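Glucose/sorbosone dehydrogenases (Escherichia coli K12, PDB 2G8S) belongs to the glucose/sorbosone dehydrogenase family of beta-propeller proteins and carries a bound calcium ion. Local coordinates at residues A238-N243 with V264-D269; L213-P218 with E223-Q228. One frame throughout, in Å; residues are numbered along the deposited sequence. Where two conformers were deposited one is given.

Contact 1: A238-N243 with V264-D269; sequences ATWGIN and VFYWKD. With EDO (1,2-ethanediol), chain N; EDO (1,2-ethanediol), chain E.
Trp240 meets Tyr266 where an irregular loop, 238-243, passes the outer strand 265-267, and no backbone hydrogen bond joins the two segments. The loop is held in shape from within: Thr239 OG1 accepts from Gly241 N at 3.0 Å, an ST turn that bends the chain at Trp240. What brings the loop against the strand here is mainly an aromatic stack, with a lysine chain beside it. The indole and the phenol lie face to face, planes only 3° apart, with the five-membered ring of Trp240 and the ring of Tyr266 centred 3.6 Å from each other. The overlap continues along the indole, whose CH2 lies 3.4 Å from Tyr266 OH, the hydroxyl resting over the face of the benzo ring. Tyr266 CG stands between its own backbone N and carbonyl carbon (chi1 57°), which directs the phenol at the loop. The extended chain of Lys268 adds its CE 3.9 Å from Trp240 CE3, approaching the indole obliquely. Beside this stack a 1,2-ethanediol, probably from the crystallisation liquor, gives a hydrogen bond from its O2 to Trp240 O (2.8 Å) and a weak one from its O1 to Lys268 O. Trp240 NE1 is hydrogen-bonded to Gln262 OE1, just before the strand. Strand 265-267 is the last of its four-stranded sheet; Tyr266 reaches from it to the loop, while Trp267 packs on Ile302 and Met304 of strand 300-307.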
loop_
_atom_site.group_PDB
_atom_site.type_symbol
_atom_site.label_atom_id
_atom_site.label_comp_id
_atom_site.label_asym_id
_atom_site.label_seq_id
_atom_site.Cartn_x
_atom_site.Cartn_y
_atom_site.Cartn_z
ATOM N N ALA A 238 2.192 -9.668 19.569
ATOM C CA ALA A 238 3.187 -8.633 19.853
ATOM C C ALA A 238 2.672 -7.334 19.258
ATOM O O ALA A 238 2.237 -7.306 18.104
ATOM C CB ALA A 238 4.556 -8.999 19.248
ATOM N N THR A 239 2.707 -6.264 20.049
ATOM C CA THR A 239 2.313 -4.950 19.553
ATOM C C THR A 239 2.974 -3.833 20.353
ATOM O O THR A 239 3.197 -3.973 21.563
ATOM C CB THR A 239 0.776 -4.772 19.549
ATOM O OG1 THR A 239 0.432 -3.495 18.993
ATOM C CG2 THR A 239 0.226 -4.877 20.957
ATOM N N TRP A 240 3.285 -2.736 19.663
ATOM C CA TRP A 240 3.737 -1.519 20.312
ATOM C C TRP A 240 2.592 -0.561 20.599
ATOM O O TRP A 240 2.820 0.532 21.115
ATOM C CB TRP A 240 4.809 -0.833 19.468
ATOM C CG TRP A 240 6.123 -1.542 19.514
ATOM C CD1 TRP A 240 6.665 -2.351 18.544
ATOM C CD2 TRP A 240 7.068 -1.523 20.593
ATOM N NE1 TRP A 240 7.893 -2.826 18.954
ATOM C CE2 TRP A 240 8.166 -2.327 20.204
ATOM C CE3 TRP A 240 7.103 -0.877 21.841
ATOM C CZ2 TRP A 240 9.281 -2.518 21.028
ATOM C CZ3 TRP A 240 8.212 -1.062 22.663
ATOM C CH2 TRP A 240 9.289 -1.883 22.248
ATOM N N GLY A 241 1.370 -0.982 20.286
ATOM C CA GLY A 241 0.189 -0.180 20.559
ATOM C C GLY A 241 -0.654 -0.764 21.675
ATOM O O GLY A 241 -0.318 -1.807 22.257
ATOM N N ILE A 242 -1.752 -0.078 21.975
ATOM C CA ILE A 242 -2.728 -0.556 22.947
ATOM C C ILE A 242 -4.113 -0.523 22.305
ATOM O O ILE A 242 -4.270 -0.026 21.184
ATOM C CB ILE A 242 -2.697 0.282 24.259
ATOM C CG1 ILE A 242 -2.966 1.771 23.975
ATOM C CG2 ILE A 242 -1.382 0.041 25.012
ATOM C CD1 ILE A 242 -2.901 2.672 25.227
ATOM N N ASN A 243 -5.120 -1.053 22.991
ATOM C CA ASN A 243 -6.474 -0.949 22.462
ATOM C C ASN A 243 -6.951 0.498 22.584
ATOM O O ASN A 243 -6.385 1.272 23.357
ATOM C CB ASN A 243 -7.424 -1.919 23.173
ATOM C CG ASN A 243 -8.560 -2.378 22.282
ATOM O OD1 ASN A 243 -8.768 -1.842 21.197
ATOM N ND2 ASN A 243 -9.305 -3.377 22.740
ATOM N N VAL A 264 11.507 -2.247 12.135
ATOM C CA VAL A 264 12.692 -1.412 12.157
ATOM C C VAL A 264 12.382 -0.002 12.655
ATOM O O VAL A 264 13.292 0.758 12.965
ATOM C CB VAL A 264 13.425 -1.375 10.794
ATOM C CG1 VAL A 264 13.879 -2.781 10.408
ATOM C CG2 VAL A 264 12.550 -0.760 9.697
ATOM N N PHE A 265 11.097 0.343 12.720
ATOM C CA PHE A 265 10.653 1.602 13.310
ATOM C C PHE A 265 9.231 1.432 13.803
ATOM O O PHE A 265 8.433 0.727 13.189
ATOM C CB PHE A 265 10.709 2.736 12.271
ATOM C CG PHE A 265 10.778 4.109 12.876
ATOM C CD1 PHE A 265 12.012 4.681 13.166
ATOM C CD2 PHE A 265 9.617 4.820 13.181
ATOM C CE1 PHE A 265 12.093 5.946 13.747
ATOM C CE2 PHE A 265 9.687 6.090 13.767
ATOM C CZ PHE A 265 10.924 6.653 14.048
ATOM N N TYR A 266 8.915 2.068 14.923
ATOM C CA TYR A 266 7.532 2.121 15.373
ATOM C C TYR A 266 7.226 3.486 15.967
ATOM O O TYR A 266 8.139 4.218 16.388
ATOM C CB TYR A 266 7.193 0.992 16.365
ATOM C CG TYR A 266 8.091 0.976 17.584
ATOM C CD1 TYR A 266 7.766 1.708 18.731
ATOM C CD2 TYR A 266 9.284 0.243 17.574
ATOM C CE1 TYR A 266 8.614 1.701 19.843
ATOM C CE2 TYR A 266 10.129 0.229 18.667
ATOM C CZ TYR A 266 9.791 0.958 19.796
ATOM O OH TYR A 266 10.648 0.935 20.867
ATOM N N TRP A 267 5.941 3.832 15.962
ATOM C CA TRP A 267 5.468 5.062 16.582
ATOM C C TRP A 267 4.457 4.700 17.653
ATOM O O TRP A 267 3.407 4.127 17.344
ATOM C CB TRP A 267 4.747 5.952 15.565
ATOM C CG TRP A 267 5.571 6.533 14.448
ATOM C CD1 TRP A 267 6.090 7.801 14.387
ATOM C CD2 TRP A 267 5.897 5.909 13.198
ATOM N NE1 TRP A 267 6.741 7.993 13.191
ATOM C CE2 TRP A 267 6.634 6.849 12.438
ATOM C CE3 TRP A 267 5.635 4.646 12.643
ATOM C CZ2 TRP A 267 7.125 6.558 11.158
ATOM C CZ3 TRP A 267 6.128 4.356 11.363
ATOM C CH2 TRP A 267 6.858 5.312 10.638
ATOM N N LYS A 268 4.746 5.029 18.906
ATOM C CA LYS A 268 3.733 4.875 19.947
ATOM C C LYS A 268 2.582 5.871 19.829
ATOM O O LYS A 268 1.493 5.635 20.357
ATOM C CB LYS A 268 4.370 4.926 21.333
ATOM C CG LYS A 268 5.112 3.650 21.697
ATOM C CD LYS A 268 5.504 3.720 23.143
ATOM C CE LYS A 268 6.266 2.504 23.589
ATOM N NZ LYS A 268 6.383 2.607 25.082
ATOM N N ASP A 269 2.826 6.986 19.152
ATOM C CA ASP A 269 1.772 7.912 18.748
ATOM C C ASP A 269 1.602 7.765 17.243
ATOM O O ASP A 269 2.425 8.260 16.464
ATOM C CB ASP A 269 2.168 9.348 19.094
ATOM C CG ASP A 269 2.050 9.641 20.574
ATOM O OD1 ASP A 269 0.969 9.378 21.145
ATOM O OD2 ASP A 269 3.024 10.147 21.168
HETATM C C1 EDO N . 0.158 3.919 22.914
HETATM O O1 EDO N . 0.812 5.021 23.561
HETATM C C2 EDO N . 1.193 3.025 22.243
HETATM O O2 EDO N . 1.789 2.156 23.217
HETATM C C1 EDO E . 0.847 -3.441 14.050
HETATM O O1 EDO E . 0.933 -4.865 13.849
HETATM C C2 EDO E . 0.308 -3.178 15.455
HETATM O O2 EDO E . 1.099 -3.885 16.405
#

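Contact 2: L213-P218 with E223-Q228; sequences LNEHGP and EINIPQ. With CA (calcium ion), chain C; EDO (1,2-ethanediol), chain E.
Glu215 and Glu223 send their carboxylates the same way from neighbouring strands by different torsions: Glu215 CG sits between the backbone N and the carbonyl carbon (chi1 56°), whereas Glu223 CG is anti to the carbonyl carbon (chi1 -65°). The strands form a beta hairpin in the propeller, and the case illustrates how regular antiparallel pairing can set up a metal site. Leu213 with Asn225 and Glu215 with Glu223 are hydrogen-bonded pairs, Asn214 with Ile224 the non-hydrogen-bonded pair between them; Leu213 N reaches Asn225 O at 2.9 Å, nearly straight. Leu213, Glu215, Glu223 and Asn225 therefore share one face of the sheet. There Glu223 grips the calcium ion with both oxygens, OE1 and OE2 each 2.5 Å from the metal, and four waters and Tyr233 O complete the shell. Asn225 ND2 donates to the anti side of Glu223 OE1 at 2.8 Å, which would limit rotation of the carboxylate. Glu215 acts from the second shell, its plane turned 63° from that of Glu223, its OE1 taking a hydrogen bond from O1 of a 1,2-ethanediol at 2.7 Å and another from Arg197 N. The nearby calcium ion probably offsets the repulsion between the two acids, whose Glu215 OE2 and Glu223 OE1 lie 3.5 Å apart. Leu213 CD2 meets Pro227 CG at 3.8 Å. Two metal-bound waters donate to this layer, one to Asn225 OD1 and another to Glu215 OE2, each at 2.7 Å.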
loop_
_atom_site.group_PDB
_atom_site.type_symbol
_atom_site.label_atom_id
_atom_site.label_comp_id
_atom_site.label_asym_id
_atom_site.label_seq_id
_atom_site.Cartn_x
_atom_site.Cartn_y
_atom_site.Cartn_z
ATOM N N LEU A 213 7.611 -2.527 4.209
ATOM C CA LEU A 213 6.198 -2.209 4.328
ATOM C C LEU A 213 5.918 -1.443 5.593
ATOM O O LEU A 213 6.733 -1.449 6.529
ATOM C CB LEU A 213 5.331 -3.464 4.262
ATOM C CG LEU A 213 5.288 -4.532 5.341
ATOM C CD1 LEU A 213 4.542 -4.096 6.612
ATOM C CD2 LEU A 213 4.589 -5.761 4.758
ATOM N N ASN A 214 4.763 -0.788 5.618
ATOM C CA ASN A 214 4.307 -0.175 6.853
ATOM C C ASN A 214 2.900 -0.630 7.202
ATOM O O ASN A 214 2.188 -1.218 6.371
ATOM C CB ASN A 214 4.455 1.365 6.832
ATOM C CG ASN A 214 3.442 2.052 5.931
ATOM O OD1 ASN A 214 2.273 1.658 5.853
ATOM N ND2 ASN A 214 3.876 3.123 5.288
ATOM N N GLU A 215 2.518 -0.398 8.447
ATOM C CA GLU A 215 1.197 -0.826 8.898
ATOM C C GLU A 215 0.649 0.043 10.007
ATOM O O GLU A 215 1.412 0.618 10.799
ATOM C CB GLU A 215 1.173 -2.308 9.307
ATOM C CG GLU A 215 2.155 -2.715 10.361
ATOM C CD GLU A 215 2.081 -4.217 10.637
ATOM O OE1 GLU A 215 1.048 -4.652 11.183
ATOM O OE2 GLU A 215 3.049 -4.942 10.301
ATOM N N HIS A 216 -0.679 0.134 10.056
ATOM C CA HIS A 216 -1.350 0.827 11.143
ATOM C C HIS A 216 -1.401 -0.033 12.387
ATOM O O HIS A 216 -1.798 -1.201 12.335
ATOM C CB HIS A 216 -2.790 1.163 10.766
ATOM C CG HIS A 216 -2.909 2.238 9.742
ATOM N ND1 HIS A 216 -4.120 2.628 9.210
ATOM C CD2 HIS A 216 -1.968 2.996 9.134
ATOM C CE1 HIS A 216 -3.919 3.590 8.327
ATOM N NE2 HIS A 216 -2.621 3.831 8.264
ATOM N N GLY A 217 -1.027 0.563 13.510
ATOM C CA GLY A 217 -1.305 -0.020 14.814
ATOM C C GLY A 217 -2.698 0.400 15.254
ATOM O O GLY A 217 -3.362 1.177 14.559
ATOM N N PRO A 218 -3.160 -0.139 16.394
ATOM C CA PRO A 218 -4.444 0.227 17.001
ATOM C C PRO A 218 -4.322 1.633 17.609
ATOM O O PRO A 218 -4.188 2.603 16.859
ATOM C CB PRO A 218 -4.664 -0.880 18.036
ATOM C CG PRO A 218 -3.260 -1.334 18.418
ATOM C CD PRO A 218 -2.451 -1.194 17.146
ATOM N N GLU A 223 4.032 0.738 12.374
ATOM C CA GLU A 223 5.335 0.097 12.152
ATOM C C GLU A 223 5.842 0.246 10.727
ATOM O O GLU A 223 5.055 0.376 9.788
ATOM C CB GLU A 223 5.240 -1.411 12.422
ATOM C CG GLU A 223 4.944 -1.810 13.860
ATOM C CD GLU A 223 4.934 -3.324 14.042
ATOM O OE1 GLU A 223 4.984 -4.074 13.023
ATOM O OE2 GLU A 223 4.885 -3.774 15.213
ATOM N N ILE A 224 7.164 0.208 10.592
ATOM C CA ILE A 224 7.840 -0.145 9.345
ATOM C C ILE A 224 8.515 -1.494 9.559
ATOM O O ILE A 224 9.267 -1.661 10.526
ATOM C CB ILE A 224 8.934 0.866 8.945
ATOM C CG1 ILE A 224 8.346 2.269 8.792
ATOM C CG2 ILE A 224 9.619 0.414 7.639
ATOM C CD1 ILE A 224 9.403 3.361 8.566
ATOM N N ASN A 225 8.202 -2.458 8.690
ATOM C CA ASN A 225 8.850 -3.761 8.705
ATOM C C ASN A 225 9.623 -4.026 7.416
ATOM O O ASN A 225 9.297 -3.469 6.348
ATOM C CB ASN A 225 7.801 -4.862 8.895
ATOM C CG ASN A 225 7.202 -4.843 10.279
ATOM O OD1 ASN A 225 7.909 -5.072 11.249
ATOM N ND2 ASN A 225 5.906 -4.551 10.382
ATOM N N ILE A 226 10.636 -4.887 7.528
ATOM C CA ILE A 226 11.364 -5.422 6.366
ATOM C C ILE A 226 11.063 -6.927 6.312
ATOM O O ILE A 226 11.780 -7.744 6.899
ATOM C CB ILE A 226 12.895 -5.161 6.427
ATOM C CG1 ILE A 226 13.187 -3.674 6.686
ATOM C CG2 ILE A 226 13.571 -5.671 5.151
ATOM C CD1 ILE A 226 14.667 -3.379 6.924
ATOM N N PRO A 227 9.952 -7.284 5.653
ATOM C CA PRO A 227 9.435 -8.644 5.809
ATOM C C PRO A 227 10.298 -9.713 5.146
ATOM O O PRO A 227 10.774 -9.527 4.025
ATOM C CB PRO A 227 8.032 -8.574 5.206
ATOM C CG PRO A 227 7.993 -7.343 4.388
ATOM C CD PRO A 227 9.094 -6.434 4.805
ATOM N N GLN A 228 10.481 -10.817 5.862
ATOM C CA GLN A 228 11.302 -11.907 5.361
ATOM C C GLN A 228 10.493 -13.181 5.180
ATOM O O GLN A 228 9.436 -13.356 5.785
ATOM C CB GLN A 228 12.499 -12.133 6.284
ATOM C CG GLN A 228 13.521 -10.999 6.207
ATOM C CD GLN A 228 14.623 -11.107 7.244
ATOM O OE1 GLN A 228 14.393 -11.509 8.387
ATOM N NE2 GLN A 228 15.832 -10.718 6.855
HETATM CA CA CA C . 4.707 -6.146 14.384
HETATM C C1 EDO E . 0.847 -3.441 14.050
HETATM O O1 EDO E . 0.933 -4.865 13.849
HETATM C C2 EDO E . 0.308 -3.178 15.455
HETATM O O2 EDO E . 1.099 -3.885 16.405
HETATM O O HOH W 1 3.364 -6.572 12.455
HETATM O O HOH W 2 7.009 -6.335 13.512
HETATM O O HOH W 3 2.658 -6.308 15.548
HETATM O O HOH W 4 5.619 -6.534 16.517
#

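Followed from the N terminus, the chain enters contact 2 first: strand 210-216 turns through a short connection and returns as strand 222-225, closing a hairpin across five residues, 217-221. Contact 1 opens only after that hairpin is complete, and closes a longer loop, with twenty intervening residues and no helix or strand among them, as 238-243 meets 264-269. The two contacts thus stand in series, neither nested nor crossed. They are joined through the sheet, where strand 265-267 lies next to 222-225 and Val264 and Phe265 both face Ile224 in a classic beta bulge. One 1,2-ethanediol bridges them too, hydrogen-bonded to Thr239 OG1 and Glu215 OE1, and Trp240 packs on the calcium ligand Glu223.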